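Local coordinates for filamentation induced by cAMP protein Fic (PDB 4RGL) that belongs to the Fic/DOC family and joins a largely helical Fic region to a C-terminal domain of the helix-turn-helix class, at residues Leu211-Arg220 / Phe243-Glu254; Ile134-His142 / Tyr225-Ser233. All blocks are in the same frame, centred on the assembly; numbering follows the deposited sequence.

Overall arrangement
Interaction 1 lies near the middle of the chain and is largely buried, whereas interaction 2 sits farther out and is only partly covered; their centres are about 19 Å apart and they do not touch. Helix 221-234 ties them together in sequence: it follows helix 214-219 and precedes helix 238-257, the two helices of interaction 1, and itself carries the second segment of interaction 2. The chemistry follows the location. In interaction 1 a short helix and the loop leading into it pack on a long helix through valine, leucine and alanine, with a salt bridge at the margin. In interaction 2 a hairpin turn meets a helix through an aromatic face, a long arginine and its aspartate.

Interaction 1: Leu211-Arg220 / Phe243-Glu254; sequences LPVETVIRDR and FMLGALRDAVRE
Arg220 reaches across to Asp250 with the end of its guanidinium, both NH1 and NH2 converging on the single oxygen OD2. NH2 lies 2.6 Å from Asp250 OD2, and NH1 lies 2.9 Å from the same OD2. The guanidinium and carboxylate planes are 67° apart; NH1 comes nearly along the C-O axis of OD2 and NH2 from above the carboxylate plane. The other oxygen is engaged on its own helix: Arg249 grips Asp250 OD1 side-on through NE and NH2, while Arg253 adds a weak bond. One aspartate thus gathers three arginines, which probably favours its charged form. Arg253 is also paired with Glu24 of helix 16-32.

Arginine suits this position because it serves the packing as well. The flat face of its guanidinium covers Val216 CG1, which sits 3.5 Å from the Arg220 guanidinium plane, over its centre, while the aliphatic CB of Arg220 meets the edge of the Phe243 ring, 3.7 Å from CZ. Inward, the surface becomes mainly apolar. Val216 CG1 also presses on the methyl of Ala247, with CG1 to CB at 3.8 Å, and Val213 CA and CB lie against the methyl of Ala251. These alanines, one helical turn apart, leave room for the branched valines to come close to the helix backbone. Val213 CG2 touches Leu248 CD2 at 3.8 Å. Leu211 lays CD1 over the Ala251-Val252 peptide, its CG turned opposite the backbone N (chi1 -177°), while Ile217 and Met244, a selenomethionine, cross at about a right angle, CD1 meeting SE.

The axes of helix 214-219 and of the 243-254 part of helix 238-257 come within 9.1 Å at 124°, a steeply crossed, more nearly antiparallel pair that packs a short helix onto a long one in the helical body of this Fic protein.

Interaction 2: Ile134-His142 / Tyr225-Ser233; sequences IFRGEQLVH and YRVLAVADS
Tyr225 lays one face of its ring against the backbone of the turn at Arg136 and Gly137, and this part of the contact is closely packed. Gly137 N stands 3.5 Å above the Tyr225 ring plane, over its centre. Beside it, Arg136 CA makes a CH-pi contact, 3.9 Å from the centroid of the Tyr225 ring. Glycine suits this place: its positive phi (69°) fits a type II' turn, and it has no side chain to come between backbone and ring. Gly137 N is also hydrogen-bonded to an unknown ligand, to which Tyr225 OH makes a weak bond.

From the turn, the Arg136 side chain runs along helix 221-234, extended from CG to NE, with NE against Leu228 and NH1 beside Ala229. Its guanidinium ends at Asp232, where NH1 of Arg136 donates to OD2 over 3.0 Å at 150°, and NH2 adds a weaker bond to that oxygen. NH2 is also paired with Glu180 of helix 168-182, so the buried arginine is held between two acids.

Such a hairpin, strands 133-134 and 142-143 with their turn, probably corresponds to the flap of Fic proteins, which lies close to the Fic signature; Ile134 touches His183, the first residue of that signature.

Toward the solvent side less surface is shared. Partly exposed Gln139 points the end of its amide at the Ala229 methyl, which lies close to the amide plane. At the far strand His142, also partly exposed, adds little: its NE2 stays 4.2 Å from Asp232 OD2, near it but not bonded.

Interaction 1: Leu211-Arg220 / Phe243-Glu254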
ATOM      1  N   LEU A 211       1.288  -3.480  -2.939  1.00 64.48           N
ATOM      2  CA  LEU A 211       2.545  -2.949  -3.469  1.00 64.26           C
ATOM      3  C   LEU A 211       2.514  -1.399  -3.456  1.00 67.58           C
ATOM      4  O   LEU A 211       1.726  -0.788  -4.191  1.00 66.92           O
ATOM      5  CB  LEU A 211       2.787  -3.483  -4.899  1.00 64.82           C
ATOM      6  CG  LEU A 211       4.101  -3.062  -5.571  1.00 68.75           C
ATOM      7  CD1 LEU A 211       5.294  -3.586  -4.807  1.00 68.63           C
ATOM      8  CD2 LEU A 211       4.150  -3.538  -7.008  1.00 70.85           C
ATOM      9  N   PRO A 212       3.303  -0.743  -2.565  1.00 63.49           N
ATOM     10  CA  PRO A 212       3.200   0.725  -2.445  1.00 63.12           C
ATOM     11  C   PRO A 212       4.005   1.456  -3.537  1.00 66.94           C
ATOM     12  O   PRO A 212       4.836   2.315  -3.223  1.00 66.56           O
ATOM     13  CB  PRO A 212       3.764   1.014  -1.035  1.00 64.46           C
ATOM     14  CG  PRO A 212       4.181  -0.342  -0.471  1.00 68.55           C
ATOM     15  CD  PRO A 212       4.258  -1.297  -1.596  1.00 64.46           C
ATOM     16  N   VAL A 213       3.679   1.186  -4.826  1.00 62.86           N
ATOM     17  CA  VAL A 213       4.362   1.812  -5.972  1.00 62.94           C
ATOM     18  C   VAL A 213       4.115   3.351  -5.981  1.00 65.83           C
ATOM     19  O   VAL A 213       4.910   4.100  -6.559  1.00 65.10           O
ATOM     20  CB  VAL A 213       3.921   1.161  -7.321  1.00 67.12           C
ATOM     21  CG1 VAL A 213       2.425   1.327  -7.555  1.00 65.99           C
ATOM     22  CG2 VAL A 213       4.724   1.721  -8.495  1.00 67.65           C
ATOM     23  N   GLU A 214       3.055   3.810  -5.281  1.00 61.90           N
ATOM     24  CA  GLU A 214       2.676   5.219  -5.246  1.00 60.97           C
ATOM     25  C   GLU A 214       3.755   6.074  -4.544  1.00 66.97           C
ATOM     26  O   GLU A 214       3.917   7.247  -4.885  1.00 67.12           O
ATOM     27  CB  GLU A 214       1.321   5.398  -4.553  1.00 61.54           C
ATOM     28  CG  GLU A 214       0.156   4.722  -5.283  1.00 69.11           C
ATOM     29  CD  GLU A 214       0.066   3.212  -5.122  1.00 82.12           C
ATOM     30  OE1 GLU A 214       0.723   2.671  -4.205  1.00 70.89           O
ATOM     31  OE2 GLU A 214      -0.739   2.588  -5.851  1.00 78.51           O
ATOM     32  N   THR A 215       4.534   5.465  -3.606  1.00 64.33           N
ATOM     33  CA  THR A 215       5.645   6.166  -2.930  1.00 64.57           C
ATOM     34  C   THR A 215       6.750   6.517  -3.946  1.00 69.86           C
ATOM     35  O   THR A 215       7.409   7.544  -3.804  1.00 69.56           O
ATOM     36  CB  THR A 215       6.208   5.316  -1.778  1.00 71.04           C
ATOM     37  OG1 THR A 215       6.755   4.104  -2.308  1.00 76.84           O
ATOM     38  CG2 THR A 215       5.169   5.003  -0.726  1.00 65.44           C
ATOM     39  N   VAL A 216       6.940   5.658  -4.979  1.00 67.45           N
ATOM     40  CA  VAL A 216       7.928   5.904  -6.040  1.00 67.90           C
ATOM     41  C   VAL A 216       7.413   7.016  -6.972  1.00 73.98           C
ATOM     42  O   VAL A 216       8.161   7.943  -7.302  1.00 75.19           O
ATOM     43  CB  VAL A 216       8.251   4.602  -6.835  1.00 71.22           C
ATOM     44  CG1 VAL A 216       9.261   4.871  -7.945  1.00 71.71           C
ATOM     45  CG2 VAL A 216       8.752   3.502  -5.905  1.00 71.13           C
ATOM     46  N   ILE A 217       6.118   6.945  -7.351  1.00 70.35           N
ATOM     47  CA  ILE A 217       5.487   7.937  -8.232  1.00 70.22           C
ATOM     48  C   ILE A 217       5.477   9.318  -7.554  1.00 75.12           C
ATOM     49  O   ILE A 217       5.642  10.329  -8.229  1.00 74.71           O
ATOM     50  CB  ILE A 217       4.052   7.483  -8.611  1.00 72.27           C
ATOM     51  CG1 ILE A 217       4.068   6.062  -9.219  1.00 73.13           C
ATOM     52  CG2 ILE A 217       3.383   8.493  -9.560  1.00 71.61           C
ATOM     53  CD1 ILE A 217       2.676   5.389  -9.293  1.00 82.64           C
ATOM     54  N   ARG A 218       5.303   9.350  -6.210  1.00 72.80           N
ATOM     55  CA  ARG A 218       5.307  10.602  -5.435  1.00 73.08           C
ATOM     56  C   ARG A 218       6.712  11.233  -5.417  1.00 79.38           C
ATOM     57  O   ARG A 218       6.842  12.455  -5.521  1.00 80.21           O
ATOM     58  CB  ARG A 218       4.824  10.342  -4.000  1.00 72.09           C
ATOM     59  CG  ARG A 218       4.789  11.589  -3.114  1.00 82.83           C
ATOM     60  CD  ARG A 218       4.731  11.207  -1.651  1.00 96.57           C
ATOM     61  NE  ARG A 218       5.923  10.454  -1.248  1.00109.21           N
ATOM     62  CZ  ARG A 218       5.971   9.652  -0.190  1.00123.89           C
ATOM     63  NH1 ARG A 218       4.887   9.449   0.546  1.00105.96           N
ATOM     64  NH2 ARG A 218       7.089   9.002   0.105  1.00116.10           N
ATOM     65  N   ASP A 219       7.755  10.403  -5.282  1.00 76.48           N
ATOM     66  CA  ASP A 219       9.123  10.891  -5.227  1.00 77.87           C
ATOM     67  C   ASP A 219       9.636  11.258  -6.637  1.00 83.32           C
ATOM     68  O   ASP A 219      10.482  12.146  -6.772  1.00 84.19           O
ATOM     69  CB  ASP A 219      10.039   9.847  -4.570  1.00 80.30           C
ATOM     70  CG  ASP A 219       9.684   9.550  -3.110  1.00 91.73           C
ATOM     71  OD1 ASP A 219       8.903  10.341  -2.508  1.00 90.57           O
ATOM     72  OD2 ASP A 219      10.199   8.547  -2.565  1.00100.55           O
ATOM     73  N   ARG A 220       9.091  10.602  -7.683  1.00 79.38           N
ATOM     74  CA  ARG A 220       9.449  10.907  -9.080  1.00 79.52           C
ATOM     75  C   ARG A 220       8.333  11.703  -9.747  1.00 81.98           C
ATOM     76  O   ARG A 220       8.113  11.569 -10.955  1.00 81.47           O
ATOM     77  CB  ARG A 220       9.721   9.609  -9.867  1.00 79.25           C
ATOM     78  CG  ARG A 220      10.844   8.767  -9.302  1.00 87.27           C
ATOM     79  CD  ARG A 220      11.023   7.509 -10.116  1.00 92.05           C
ATOM     80  NE  ARG A 220      11.971   6.593  -9.496  1.00 95.53           N
ATOM     81  CZ  ARG A 220      12.219   5.372  -9.952  1.00109.04           C
ATOM     82  NH1 ARG A 220      11.583   4.913 -11.028  1.00 93.68           N
ATOM     83  NH2 ARG A 220      13.091   4.589  -9.330  1.00 95.52           N
ATOM     84  N   PHE A 243       8.175   3.968 -17.878  1.00 72.65           N
ATOM     85  CA  PHE A 243       8.289   4.651 -16.591  1.00 71.24           C
ATOM     86  C   PHE A 243       7.566   3.883 -15.508  1.00 74.09           C
ATOM     87  O   PHE A 243       8.136   3.648 -14.439  1.00 74.67           O
ATOM     88  CB  PHE A 243       7.734   6.089 -16.675  1.00 72.38           C
ATOM     89  CG  PHE A 243       7.852   6.865 -15.375  1.00 73.31           C
ATOM     90  CD1 PHE A 243       8.994   7.609 -15.090  1.00 76.98           C
ATOM     91  CD2 PHE A 243       6.836   6.821 -14.422  1.00 74.41           C
ATOM     92  CE1 PHE A 243       9.114   8.302 -13.879  1.00 77.40           C
ATOM     93  CE2 PHE A 243       6.969   7.494 -13.203  1.00 76.59           C
ATOM     94  CZ  PHE A 243       8.106   8.234 -12.942  1.00 75.27           C
HETATM   95  N   MSE A 244       6.290   3.510 -15.763  1.00 68.31           N
HETATM   96  CA  MSE A 244       5.468   2.838 -14.766  1.00 66.59           C
HETATM   97  C   MSE A 244       6.014   1.441 -14.440  1.00 70.56           C
HETATM   98  O   MSE A 244       6.163   1.112 -13.260  1.00 69.76           O
HETATM   99  CB  MSE A 244       4.021   2.747 -15.229  1.00 68.50           C
HETATM  100  CG  MSE A 244       3.045   2.458 -14.088  1.00 74.40           C
HETATM  101 SE   MSE A 244       3.188   3.767 -12.633  0.75 80.65          SE
HETATM  102  CE  MSE A 244       2.875   5.379 -13.651  1.00 76.89           C
ATOM    103  N   LEU A 245       6.348   0.622 -15.486  1.00 67.47           N
ATOM    104  CA  LEU A 245       6.947  -0.707 -15.256  1.00 67.85           C
ATOM    105  C   LEU A 245       8.265  -0.571 -14.513  1.00 72.57           C
ATOM    106  O   LEU A 245       8.599  -1.421 -13.685  1.00 72.88           O
ATOM    107  CB  LEU A 245       7.159  -1.471 -16.577  1.00 69.09           C
ATOM    108  CG  LEU A 245       5.888  -1.961 -17.291  1.00 73.57           C
ATOM    109  CD1 LEU A 245       6.234  -2.622 -18.609  1.00 75.29           C
ATOM    110  CD2 LEU A 245       5.099  -2.923 -16.417  1.00 74.96           C
ATOM    111  N   GLY A 246       8.978   0.531 -14.769  1.00 68.72           N
ATOM    112  CA  GLY A 246      10.206   0.850 -14.057  1.00 69.04           C
ATOM    113  C   GLY A 246       9.945   1.118 -12.591  1.00 72.86           C
ATOM    114  O   GLY A 246      10.554   0.483 -11.722  1.00 72.81           O
ATOM    115  N   ALA A 247       8.947   1.991 -12.303  1.00 68.06           N
ATOM    116  CA  ALA A 247       8.536   2.308 -10.935  1.00 66.67           C
ATOM    117  C   ALA A 247       8.045   1.053 -10.202  1.00 70.17           C
ATOM    118  O   ALA A 247       8.438   0.816  -9.054  1.00 69.94           O
ATOM    119  CB  ALA A 247       7.443   3.367 -10.948  1.00 66.24           C
ATOM    120  N   LEU A 248       7.220   0.215 -10.893  1.00 65.64           N
ATOM    121  CA  LEU A 248       6.685  -1.032 -10.327  1.00 64.58           C
ATOM    122  C   LEU A 248       7.798  -1.994  -9.983  1.00 68.32           C
ATOM    123  O   LEU A 248       7.782  -2.587  -8.904  1.00 66.83           O
ATOM    124  CB  LEU A 248       5.706  -1.686 -11.306  1.00 64.83           C
ATOM    125  CG  LEU A 248       4.327  -1.042 -11.369  1.00 68.08           C
ATOM    126  CD1 LEU A 248       3.633  -1.372 -12.664  1.00 69.20           C
ATOM    127  CD2 LEU A 248       3.482  -1.450 -10.179  1.00 68.79           C
ATOM    128  N   ARG A 249       8.806  -2.120 -10.882  1.00 66.68           N
ATOM    129  CA  ARG A 249       9.986  -2.954 -10.639  1.00 67.29           C
ATOM    130  C   ARG A 249      10.727  -2.478  -9.401  1.00 70.95           C
ATOM    131  O   ARG A 249      11.036  -3.277  -8.524  1.00 70.37           O
ATOM    132  CB  ARG A 249      10.919  -2.930 -11.855  1.00 68.26           C
ATOM    133  CG  ARG A 249      12.248  -3.645 -11.617  1.00 76.14           C
ATOM    134  CD  ARG A 249      13.325  -3.123 -12.531  1.00 87.97           C
ATOM    135  NE  ARG A 249      13.629  -1.716 -12.269  1.00 95.12           N
ATOM    136  CZ  ARG A 249      14.512  -1.010 -12.966  1.00111.77           C
ATOM    137  NH1 ARG A 249      15.188  -1.575 -13.960  1.00101.88           N
ATOM    138  NH2 ARG A 249      14.725   0.267 -12.677  1.00 98.13           N
ATOM    139  N   ASP A 250      10.996  -1.162  -9.320  1.00 68.05           N
ATOM    140  CA  ASP A 250      11.694  -0.569  -8.182  1.00 68.57           C
ATOM    141  C   ASP A 250      10.890  -0.757  -6.895  1.00 72.82           C
ATOM    142  O   ASP A 250      11.474  -0.947  -5.825  1.00 72.80           O
ATOM    143  CB  ASP A 250      11.954   0.923  -8.435  1.00 70.37           C
ATOM    144  CG  ASP A 250      12.730   1.192  -9.711  1.00 83.95           C
ATOM    145  OD1 ASP A 250      13.568   0.341 -10.089  1.00 86.11           O
ATOM    146  OD2 ASP A 250      12.486   2.237 -10.341  1.00 90.85           O
ATOM    147  N   ALA A 251       9.548  -0.742  -7.004  1.00 68.93           N
ATOM    148  CA  ALA A 251       8.677  -0.929  -5.857  1.00 68.38           C
ATOM    149  C   ALA A 251       8.702  -2.377  -5.390  1.00 74.11           C
ATOM    150  O   ALA A 251       8.988  -2.636  -4.224  1.00 74.39           O
ATOM    151  CB  ALA A 251       7.252  -0.511  -6.201  1.00 68.13           C
ATOM    152  N   VAL A 252       8.473  -3.331  -6.309  1.00 71.68           N
ATOM    153  CA  VAL A 252       8.469  -4.746  -5.948  1.00 72.81           C
ATOM    154  C   VAL A 252       9.908  -5.188  -5.532  1.00 79.50           C
ATOM    155  O   VAL A 252      10.062  -6.135  -4.768  1.00 79.51           O
ATOM    156  CB  VAL A 252       7.894  -5.631  -7.090  1.00 77.58           C
ATOM    157  CG1 VAL A 252       8.856  -5.709  -8.271  1.00 78.96           C
ATOM    158  CG2 VAL A 252       7.546  -7.025  -6.581  1.00 77.99           C
ATOM    159  N   ARG A 253      10.927  -4.409  -5.933  1.00 78.16           N
ATOM    160  CA  ARG A 253      12.307  -4.679  -5.564  1.00 79.89           C
ATOM    161  C   ARG A 253      12.583  -4.209  -4.117  1.00 85.55           C
ATOM    162  O   ARG A 253      13.146  -4.964  -3.336  1.00 84.93           O
ATOM    163  CB  ARG A 253      13.267  -4.007  -6.553  1.00 81.33           C
ATOM    164  CG  ARG A 253      14.721  -4.463  -6.421  1.00 95.83           C
ATOM    165  CD  ARG A 253      15.475  -4.300  -7.734  1.00110.89           C
ATOM    166  NE  ARG A 253      15.370  -2.939  -8.266  1.00126.19           N
ATOM    167  CZ  ARG A 253      15.832  -2.571  -9.457  1.00146.18           C
ATOM    168  NH1 ARG A 253      16.424  -3.459 -10.251  1.00133.66           N
ATOM    169  NH2 ARG A 253      15.697  -1.319  -9.870  1.00136.14           N
ATOM    170  N   GLU A 254      12.108  -2.985  -3.740  1.00 84.61           N
ATOM    171  CA  GLU A 254      12.303  -2.488  -2.364  1.00 85.13           C
ATOM    172  C   GLU A 254      11.366  -3.227  -1.381  1.00 89.71           C
ATOM    173  O   GLU A 254      11.559  -3.142  -0.171  1.00 89.79           O
ATOM    174  CB  GLU A 254      12.093  -0.945  -2.266  1.00 85.87           C
ATOM    175  CG  GLU A 254      10.645  -0.484  -2.393  1.00 96.85           C
ATOM    176  CD  GLU A 254      10.350   0.879  -1.770  1.00117.34           C
ATOM    177  OE1 GLU A 254      10.788   1.110  -0.618  1.00102.03           O
ATOM    178  OE2 GLU A 254       9.558   1.644  -2.369  1.00111.60           O
TER

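Interaction 2: Ile134-His142 / Tyr225-Ser233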
ATOM      1  N   ILE A 134      -7.110  19.387 -16.967  1.00 74.93           N
ATOM      2  CA  ILE A 134      -6.132  18.358 -16.627  1.00 74.69           C
ATOM      3  C   ILE A 134      -4.891  19.022 -16.022  1.00 81.98           C
ATOM      4  O   ILE A 134      -4.274  19.888 -16.659  1.00 81.36           O
ATOM      5  CB  ILE A 134      -5.766  17.482 -17.866  1.00 77.35           C
ATOM      6  CG1 ILE A 134      -7.024  16.824 -18.478  1.00 77.47           C
ATOM      7  CG2 ILE A 134      -4.707  16.427 -17.496  1.00 76.87           C
ATOM      8  CD1 ILE A 134      -6.752  16.000 -19.764  1.00 82.70           C
ATOM      9  N   PHE A 135      -4.557  18.654 -14.772  1.00 81.31           N
ATOM     10  CA  PHE A 135      -3.384  19.185 -14.082  1.00 82.45           C
ATOM     11  C   PHE A 135      -2.245  18.185 -14.108  1.00 86.12           C
ATOM     12  O   PHE A 135      -2.438  17.015 -13.742  1.00 85.75           O
ATOM     13  CB  PHE A 135      -3.727  19.552 -12.626  1.00 84.80           C
ATOM     14  CG  PHE A 135      -4.542  20.811 -12.474  1.00 87.73           C
ATOM     15  CD1 PHE A 135      -5.929  20.774 -12.540  1.00 91.51           C
ATOM     16  CD2 PHE A 135      -3.926  22.028 -12.194  1.00 90.75           C
ATOM     17  CE1 PHE A 135      -6.682  21.938 -12.383  1.00 93.29           C
ATOM     18  CE2 PHE A 135      -4.682  23.184 -12.009  1.00 94.25           C
ATOM     19  CZ  PHE A 135      -6.054  23.135 -12.113  1.00 92.69           C
ATOM     20  N   ARG A 136      -1.052  18.628 -14.538  1.00 81.93           N
ATOM     21  CA  ARG A 136       0.136  17.781 -14.524  1.00 81.00           C
ATOM     22  C   ARG A 136       1.271  18.491 -13.774  1.00 85.84           C
ATOM     23  O   ARG A 136       2.241  18.946 -14.383  1.00 85.48           O
ATOM     24  CB  ARG A 136       0.568  17.387 -15.957  1.00 78.20           C
ATOM     25  CG  ARG A 136      -0.480  16.557 -16.693  1.00 80.96           C
ATOM     26  CD  ARG A 136       0.134  15.682 -17.760  1.00 89.09           C
ATOM     27  NE  ARG A 136      -0.889  14.954 -18.511  1.00 92.98           N
ATOM     28  CZ  ARG A 136      -1.233  15.243 -19.762  1.00104.94           C
ATOM     29  NH1 ARG A 136      -0.575  16.179 -20.440  1.00 91.98           N
ATOM     30  NH2 ARG A 136      -2.187  14.552 -20.369  1.00 89.67           N
ATOM     31  N   GLY A 137       1.102  18.625 -12.459  1.00 83.20           N
ATOM     32  CA  GLY A 137       2.065  19.309 -11.608  1.00 83.98           C
ATOM     33  C   GLY A 137       2.111  20.802 -11.856  1.00 88.76           C
ATOM     34  O   GLY A 137       1.063  21.462 -11.915  1.00 88.55           O
ATOM     35  N   GLU A 138       3.330  21.349 -12.038  1.00 85.28           N
ATOM     36  CA  GLU A 138       3.526  22.781 -12.275  1.00 85.76           C
ATOM     37  C   GLU A 138       3.453  23.097 -13.782  1.00 88.57           C
ATOM     38  O   GLU A 138       3.898  24.169 -14.218  1.00 89.85           O
ATOM     39  CB  GLU A 138       4.873  23.244 -11.688  1.00 88.40           C
ATOM     40  N   GLN A 139       2.853  22.186 -14.563  1.00 82.36           N
ATOM     41  CA  GLN A 139       2.710  22.344 -16.009  1.00 81.61           C
ATOM     42  C   GLN A 139       1.435  23.159 -16.347  1.00 82.97           C
ATOM     43  O   GLN A 139       0.520  23.254 -15.519  1.00 81.89           O
ATOM     44  CB  GLN A 139       2.668  20.962 -16.682  1.00 82.50           C
ATOM     45  CG  GLN A 139       2.679  20.993 -18.201  1.00102.23           C
ATOM     46  CD  GLN A 139       2.655  19.596 -18.771  1.00126.21           C
ATOM     47  OE1 GLN A 139       3.144  18.633 -18.153  1.00118.85           O
ATOM     48  NE2 GLN A 139       2.114  19.457 -19.976  1.00122.46           N
ATOM     49  N   LEU A 140       1.392  23.753 -17.565  1.00 77.90           N
ATOM     50  CA  LEU A 140       0.261  24.555 -18.040  1.00 76.31           C
ATOM     51  C   LEU A 140      -1.021  23.700 -18.155  1.00 78.32           C
ATOM     52  O   LEU A 140      -0.987  22.603 -18.727  1.00 78.28           O
ATOM     53  CB  LEU A 140       0.605  25.174 -19.402  1.00 77.06           C
ATOM     54  CG  LEU A 140      -0.237  26.355 -19.837  1.00 82.03           C
ATOM     55  CD1 LEU A 140       0.142  27.612 -19.054  1.00 83.59           C
ATOM     56  CD2 LEU A 140      -0.069  26.613 -21.309  1.00 83.61           C
ATOM     57  N   VAL A 141      -2.146  24.212 -17.621  1.00 73.70           N
ATOM     58  CA  VAL A 141      -3.436  23.503 -17.609  1.00 72.45           C
ATOM     59  C   VAL A 141      -4.054  23.472 -19.017  1.00 75.72           C
ATOM     60  O   VAL A 141      -4.116  24.508 -19.693  1.00 75.92           O
ATOM     61  CB  VAL A 141      -4.426  24.158 -16.590  1.00 76.55           C
ATOM     62  CG1 VAL A 141      -5.773  23.433 -16.578  1.00 75.78           C
ATOM     63  CG2 VAL A 141      -3.823  24.201 -15.194  1.00 76.37           C
ATOM     64  N   HIS A 142      -4.558  22.305 -19.428  1.00 71.64           N
ATOM     65  CA  HIS A 142      -5.306  22.172 -20.676  1.00 71.89           C
ATOM     66  C   HIS A 142      -6.624  21.445 -20.400  1.00 73.76           C
ATOM     67  O   HIS A 142      -6.790  20.861 -19.322  1.00 72.62           O
ATOM     68  CB  HIS A 142      -4.476  21.444 -21.754  1.00 73.33           C
ATOM     69  CG  HIS A 142      -4.225  20.007 -21.454  1.00 76.66           C
ATOM     70  ND1 HIS A 142      -3.190  19.615 -20.629  1.00 78.46           N
ATOM     71  CD2 HIS A 142      -4.876  18.906 -21.895  1.00 78.74           C
ATOM     72  CE1 HIS A 142      -3.256  18.294 -20.575  1.00 77.80           C
ATOM     73  NE2 HIS A 142      -4.249  17.823 -21.329  1.00 78.37           N
ATOM     74  N   TYR A 225       4.912  13.324 -14.312  1.00 81.12           N
ATOM     75  CA  TYR A 225       4.083  14.246 -15.093  1.00 80.82           C
ATOM     76  C   TYR A 225       4.782  14.674 -16.408  1.00 86.73           C
ATOM     77  O   TYR A 225       4.099  14.926 -17.400  1.00 86.10           O
ATOM     78  CB  TYR A 225       3.714  15.492 -14.265  1.00 80.98           C
ATOM     79  CG  TYR A 225       2.698  15.219 -13.172  1.00 80.57           C
ATOM     80  CD1 TYR A 225       1.426  14.737 -13.477  1.00 81.75           C
ATOM     81  CD2 TYR A 225       2.949  15.590 -11.853  1.00 80.72           C
ATOM     82  CE1 TYR A 225       0.466  14.545 -12.487  1.00 81.56           C
ATOM     83  CE2 TYR A 225       1.985  15.429 -10.857  1.00 80.65           C
ATOM     84  CZ  TYR A 225       0.747  14.894 -11.177  1.00 87.06           C
ATOM     85  OH  TYR A 225      -0.209  14.726 -10.202  1.00 86.16           O
ATOM     86  N   ARG A 226       6.142  14.741 -16.414  1.00 85.41           N
ATOM     87  CA  ARG A 226       6.898  15.123 -17.623  1.00 86.92           C
ATOM     88  C   ARG A 226       6.834  14.003 -18.682  1.00 91.90           C
ATOM     89  O   ARG A 226       6.610  14.287 -19.862  1.00 91.29           O
ATOM     90  CB  ARG A 226       8.362  15.452 -17.275  1.00 88.83           C
ATOM     91  CG  ARG A 226       9.129  16.119 -18.430  1.00101.75           C
ATOM     92  CD  ARG A 226      10.577  16.449 -18.064  1.00114.55           C
ATOM     93  NE  ARG A 226      11.388  15.243 -17.854  1.00123.92           N
ATOM     94  CZ  ARG A 226      11.766  14.800 -16.657  1.00136.31           C
ATOM     95  NH1 ARG A 226      11.458  15.486 -15.562  1.00122.38           N
ATOM     96  NH2 ARG A 226      12.491  13.696 -16.551  1.00122.17           N
ATOM     97  N   VAL A 227       7.011  12.726 -18.250  1.00 89.87           N
ATOM     98  CA  VAL A 227       6.918  11.562 -19.149  1.00 90.68           C
ATOM     99  C   VAL A 227       5.482  11.407 -19.634  1.00 94.25           C
ATOM    100  O   VAL A 227       5.253  11.136 -20.813  1.00 94.54           O
ATOM    101  CB  VAL A 227       7.417  10.268 -18.463  1.00 94.51           C
ATOM    102  N   LEU A 228       4.517  11.642 -18.739  1.00 89.67           N
ATOM    103  CA  LEU A 228       3.100  11.575 -19.061  1.00 89.34           C
ATOM    104  C   LEU A 228       2.718  12.663 -20.093  1.00 94.95           C
ATOM    105  O   LEU A 228       1.910  12.403 -20.989  1.00 94.82           O
ATOM    106  CB  LEU A 228       2.275  11.736 -17.774  1.00 88.19           C
ATOM    107  CG  LEU A 228       0.770  11.600 -17.898  1.00 92.35           C
ATOM    108  CD1 LEU A 228       0.385  10.273 -18.556  1.00 93.17           C
ATOM    109  CD2 LEU A 228       0.119  11.720 -16.552  1.00 93.73           C
ATOM    110  N   ALA A 229       3.339  13.868 -19.987  1.00 92.10           N
ATOM    111  CA  ALA A 229       3.086  14.973 -20.920  1.00 92.18           C
ATOM    112  C   ALA A 229       3.776  14.731 -22.262  1.00 97.77           C
ATOM    113  O   ALA A 229       3.195  15.025 -23.309  1.00 97.80           O
ATOM    114  CB  ALA A 229       3.561  16.284 -20.321  1.00 92.75           C
ATOM    115  N   VAL A 230       5.043  14.208 -22.233  1.00 95.04           N
ATOM    116  CA  VAL A 230       5.797  13.900 -23.458  1.00 96.22           C
ATOM    117  C   VAL A 230       5.083  12.795 -24.235  1.00100.88           C
ATOM    118  O   VAL A 230       4.921  12.906 -25.455  1.00100.70           O
ATOM    119  CB  VAL A 230       7.259  13.507 -23.145  1.00100.75           C
ATOM    120  N   ALA A 231       4.578  11.762 -23.511  1.00 97.81           N
ATOM    121  CA  ALA A 231       3.800  10.673 -24.108  1.00 98.37           C
ATOM    122  C   ALA A 231       2.490  11.203 -24.708  1.00103.48           C
ATOM    123  O   ALA A 231       2.079  10.758 -25.780  1.00103.95           O
ATOM    124  CB  ALA A 231       3.508   9.607 -23.063  1.00 98.33           C
ATOM    125  N   ASP A 232       1.862  12.193 -24.032  1.00100.32           N
ATOM    126  CA  ASP A 232       0.641  12.848 -24.515  1.00100.55           C
ATOM    127  C   ASP A 232       0.935  13.676 -25.792  1.00107.08           C
ATOM    128  O   ASP A 232       0.162  13.624 -26.753  1.00107.48           O
ATOM    129  CB  ASP A 232       0.049  13.753 -23.405  1.00101.07           C
ATOM    130  CG  ASP A 232      -1.120  14.614 -23.851  1.00111.02           C
ATOM    131  OD1 ASP A 232      -1.974  14.109 -24.611  1.00111.96           O
ATOM    132  OD2 ASP A 232      -1.230  15.757 -23.364  1.00117.12           O
ATOM    133  N   SER A 233       2.067  14.415 -25.801  1.00104.78           N
ATOM    134  CA  SER A 233       2.460  15.262 -26.933  1.00105.76           C
ATOM    135  C   SER A 233       2.839  14.420 -28.163  1.00109.29           C
ATOM    136  O   SER A 233       2.486  14.780 -29.292  1.00109.00           O
ATOM    137  CB  SER A 233       3.632  16.162 -26.540  1.00110.69           C
ATOM    138  OG  SER A 233       4.054  16.973 -27.625  1.00123.34           O
TER